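PDB 1DYQ: enterotoxin type A from Staphylococcus aureus, which acts as a superantigen, binding MHC class II molecules and T-cell receptors to activate T cells, and causes staphylococcal food poisoning. Local coordinates for residues N118-E123 with N147-T152. The protein carries 3 engineered substitutions. Numbering follows the deposited sequence. Where two conformers were deposited one is given.
Sequences NRLTEE and NKKNVT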
ATOM      1  N   ASN A 118       9.560  -0.758  18.029  1.00 20.30           N
ATOM      2  CA  ASN A 118       8.613  -0.042  17.137  1.00 19.59           C
ATOM      3  C   ASN A 118       7.191  -0.195  17.543  1.00 19.87           C
ATOM      4  O   ASN A 118       6.284   0.398  16.896  1.00 21.90           O
ATOM      5  CB  ASN A 118       8.867  -0.455  15.688  1.00 17.55           C
ATOM      6  CG  ASN A 118       8.244   0.506  14.685  1.00 18.51           C
ATOM      7  OD1 ASN A 118       8.510   1.716  14.707  1.00 18.67           O
ATOM      8  ND2 ASN A 118       7.481  -0.010  13.729  1.00 17.18           N
ATOM      9  N   ARG A 119       6.863  -1.025  18.532  1.00 21.32           N
ATOM     10  CA  ARG A 119       5.469  -1.252  18.894  1.00 20.92           C
ATOM     11  C   ARG A 119       4.919  -0.203  19.835  1.00 23.12           C
ATOM     12  O   ARG A 119       5.431   0.025  20.928  1.00 23.91           O
ATOM     13  CB  ARG A 119       5.252  -2.660  19.460  1.00 25.48           C
ATOM     14  CG  ARG A 119       3.807  -3.013  19.723  1.00 28.13           C
ATOM     15  CD  ARG A 119       3.609  -4.518  19.884  1.00 31.79           C
ATOM     16  NE  ARG A 119       2.221  -4.873  19.657  1.00 34.13           N
ATOM     17  CZ  ARG A 119       1.625  -5.214  18.560  1.00 34.66           C
ATOM     18  NH1 ARG A 119       2.239  -5.329  17.382  1.00 36.04           N
ATOM     19  NH2 ARG A 119       0.308  -5.489  18.600  1.00 37.37           N
ATOM     20  N   LEU A 120       3.757   0.360  19.453  1.00 20.15           N
ATOM     21  CA  LEU A 120       3.053   1.286  20.356  1.00 23.27           C
ATOM     22  C   LEU A 120       2.347   0.516  21.455  1.00 23.65           C
ATOM     23  O   LEU A 120       1.759  -0.542  21.211  1.00 24.58           O
ATOM     24  CB  LEU A 120       2.004   2.068  19.528  1.00 19.89           C
ATOM     25  CG  LEU A 120       2.590   3.141  18.608  1.00 23.13           C
ATOM     26  CD1 LEU A 120       1.545   3.588  17.595  1.00 22.90           C
ATOM     27  CD2 LEU A 120       3.127   4.312  19.412  1.00 23.84           C
ATOM     28  N   THR A 121       2.262   1.129  22.651  1.00 28.05           N
ATOM     29  CA  THR A 121       1.495   0.491  23.738  1.00 29.27           C
ATOM     30  C   THR A 121      -0.004   0.610  23.453  1.00 27.80           C
ATOM     31  O   THR A 121      -0.757  -0.348  23.655  1.00 30.48           O
ATOM     32  CB  THR A 121       1.808   1.113  25.103  1.00 32.93           C
ATOM     33  OG1 THR A 121       3.234   1.156  25.313  1.00 34.56           O
ATOM     34  CG2 THR A 121       1.186   0.282  26.221  1.00 34.63           C
ATOM     35  N   GLU A 122      -0.415   1.748  22.924  1.00 25.50           N
ATOM     36  CA  GLU A 122      -1.795   1.973  22.522  1.00 24.49           C
ATOM     37  C   GLU A 122      -1.856   1.957  20.977  1.00 21.75           C
ATOM     38  O   GLU A 122      -1.095   2.678  20.351  1.00 20.67           O
ATOM     39  CB  GLU A 122      -2.304   3.326  23.048  1.00 24.37           C
ATOM     40  CG  GLU A 122      -3.771   3.588  22.813  1.00 29.11           C
ATOM     41  CD  GLU A 122      -4.240   5.002  23.056  1.00 32.26           C
ATOM     42  OE1 GLU A 122      -5.483   5.204  23.151  1.00 31.59           O
ATOM     43  OE2 GLU A 122      -3.424   5.940  23.123  1.00 35.21           O
ATOM     44  N   GLU A 123      -2.751   1.156  20.445  1.00 21.90           N
ATOM     45  CA  GLU A 123      -2.964   1.156  18.980  1.00 21.88           C
ATOM     46  C   GLU A 123      -3.302   2.559  18.507  1.00 21.73           C
ATOM     47  O   GLU A 123      -4.108   3.255  19.152  1.00 21.15           O
ATOM     48  CB  GLU A 123      -4.059   0.169  18.622  1.00 23.35           C
ATOM     49  CG  GLU A 123      -4.513   0.204  17.168  1.00 28.50           C
ATOM     50  CD  GLU A 123      -5.463  -0.937  16.856  1.00 30.21           C
ATOM     51  OE1 GLU A 123      -6.516  -1.042  17.520  1.00 32.25           O
ATOM     52  OE2 GLU A 123      -5.142  -1.750  15.965  1.00 31.76           O
ATOM     53  N   ASN A 147      -0.097  -0.346  14.888  1.00 16.03           N
ATOM     54  CA  ASN A 147       0.607  -0.498  16.154  1.00 16.86           C
ATOM     55  C   ASN A 147       2.061  -0.062  16.026  1.00 16.64           C
ATOM     56  O   ASN A 147       2.849  -0.173  16.974  1.00 20.26           O
ATOM     57  CB  ASN A 147       0.581  -1.988  16.584  1.00 21.23           C
ATOM     58  CG  ASN A 147      -0.808  -2.526  16.784  1.00 28.11           C
ATOM     59  OD1 ASN A 147      -1.530  -2.085  17.675  1.00 27.12           O
ATOM     60  ND2 ASN A 147      -1.202  -3.493  15.959  1.00 32.15           N
ATOM     61  N   LYS A 148       2.422   0.561  14.893  1.00 15.03           N
ATOM     62  CA  LYS A 148       3.790   0.922  14.635  1.00 14.07           C
ATOM     63  C   LYS A 148       4.080   2.410  14.818  1.00 16.79           C
ATOM     64  O   LYS A 148       3.332   3.245  14.286  1.00 16.38           O
ATOM     65  CB  LYS A 148       4.201   0.517  13.204  1.00 15.17           C
ATOM     66  CG  LYS A 148       4.059  -0.981  12.951  1.00 16.11           C
ATOM     67  CD  LYS A 148       4.415  -1.272  11.474  1.00 13.99           C
ATOM     68  CE  LYS A 148       4.261  -2.775  11.223  1.00 13.64           C
ATOM     69  NZ  LYS A 148       2.857  -3.209  11.145  1.00 13.70           N
ATOM     70  N   LYS A 149       5.195   2.739  15.421  1.00 15.15           N
ATOM     71  CA  LYS A 149       5.641   4.143  15.518  1.00 16.03           C
ATOM     72  C   LYS A 149       6.102   4.635  14.169  1.00 17.18           C
ATOM     73  O   LYS A 149       5.793   5.722  13.702  1.00 19.07           O
ATOM     74  CB  LYS A 149       6.826   4.208  16.517  1.00 17.18           C
ATOM     75  CG  LYS A 149       6.382   3.813  17.924  1.00 20.46           C
ATOM     76  CD  LYS A 149       7.578   3.740  18.872  1.00 21.99           C
ATOM     77  CE  LYS A 149       7.156   3.043  20.172  1.00 25.25           C
ATOM     78  NZ  LYS A 149       8.349   2.862  21.067  1.00 31.01           N
ATOM     79  N   ASN A 150       6.940   3.799  13.522  1.00 14.89           N
ATOM     80  CA  ASN A 150       7.380   4.050  12.147  1.00 14.32           C
ATOM     81  C   ASN A 150       6.653   3.061  11.239  1.00 14.21           C
ATOM     82  O   ASN A 150       6.717   1.839  11.485  1.00 13.28           O
ATOM     83  CB  ASN A 150       8.902   3.768  12.101  0.50 17.11           C
ATOM     84  CG  ASN A 150       9.391   3.628  10.681  0.50 21.94           C
ATOM     85  OD1 ASN A 150       9.664   2.520  10.215  0.50 25.43           O
ATOM     86  ND2 ASN A 150       9.432   4.739   9.970  0.50 23.27           N
ATOM     87  N   VAL A 151       5.765   3.548  10.384  1.00 11.67           N
ATOM     88  CA  VAL A 151       4.870   2.700   9.616  1.00 12.15           C
ATOM     89  C   VAL A 151       5.077   2.917   8.128  1.00 10.78           C
ATOM     90  O   VAL A 151       5.381   4.018   7.680  1.00 11.30           O
ATOM     91  CB  VAL A 151       3.404   2.965   9.991  1.00 13.57           C
ATOM     92  CG1 VAL A 151       3.001   4.413   9.645  1.00 13.71           C
ATOM     93  CG2 VAL A 151       2.457   1.984   9.351  1.00 12.58           C
ATOM     94  N   THR A 152       4.914   1.852   7.320  1.00 11.72           N
ATOM     95  CA  THR A 152       5.008   2.068   5.884  1.00 10.16           C
ATOM     96  C   THR A 152       3.755   2.883   5.437  1.00  8.59           C
ATOM     97  O   THR A 152       2.655   2.644   5.934  1.00 11.28           O
ATOM     98  CB  THR A 152       5.099   0.809   5.043  1.00  9.89           C
ATOM     99  OG1 THR A 152       4.011  -0.058   5.150  1.00 11.81           O
ATOM    100  CG2 THR A 152       6.421   0.063   5.379  1.00 10.77           C
TER
HETATM  101  O   HOH W   1       0.597  -5.290  14.504  1.00 35.56           O
HETATM  102  O   HOH W   2      -0.484  -1.487  20.047  1.00 62.12           O
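The R119 guanidinium lies over the N147 side chain, with N147 CB 3.7 Å from its plane and offset toward the rim. The two side chains run alongside each other in the same direction, and their planes are 31° apart. R119 CG is anti to the backbone N (chi1 -174°), and the chain runs extended to NE beside N147. One water accepts from N147 ND2 and weakly from R119 NH1. At the other end of the amide, N147 OD1 lies 3.5 Å from E123 CB and takes a hydrogen bond from a second water, which also donates to L120 O.

The N118 amide is gripped at both ends by the backbone of N150. N150 N donates to N118 OD1 (2.9 Å), and N118 ND2 donates to N150 O (3.0 Å). The second bond is nearly straight at 170°, and ND2 approaches in the carbonyl plane, on a lone pair. The aliphatic start of K148 packs against ND2, with CB 3.4 Å away.

R119 and K148 form an antiparallel non-hydrogen-bonded pair. It is flanked by the backbone bonds K149 N to N118 O and L120 N to N147 O (2.7 Å). L120 CD2 meets K149 CG at 3.6 Å.

The contact pairs the start of strand 119-132 with the end of strand 145-148, in the mixed sheet of the beta-grasp domain. Strand 150-152 then pairs with strand 219-221. T152 caps helix 153-168 through E155 N, while K148 NZ forms a salt bridge with E155. K148, N150 and T152 also touch T113 of strand 105-114, in the OB-fold domain.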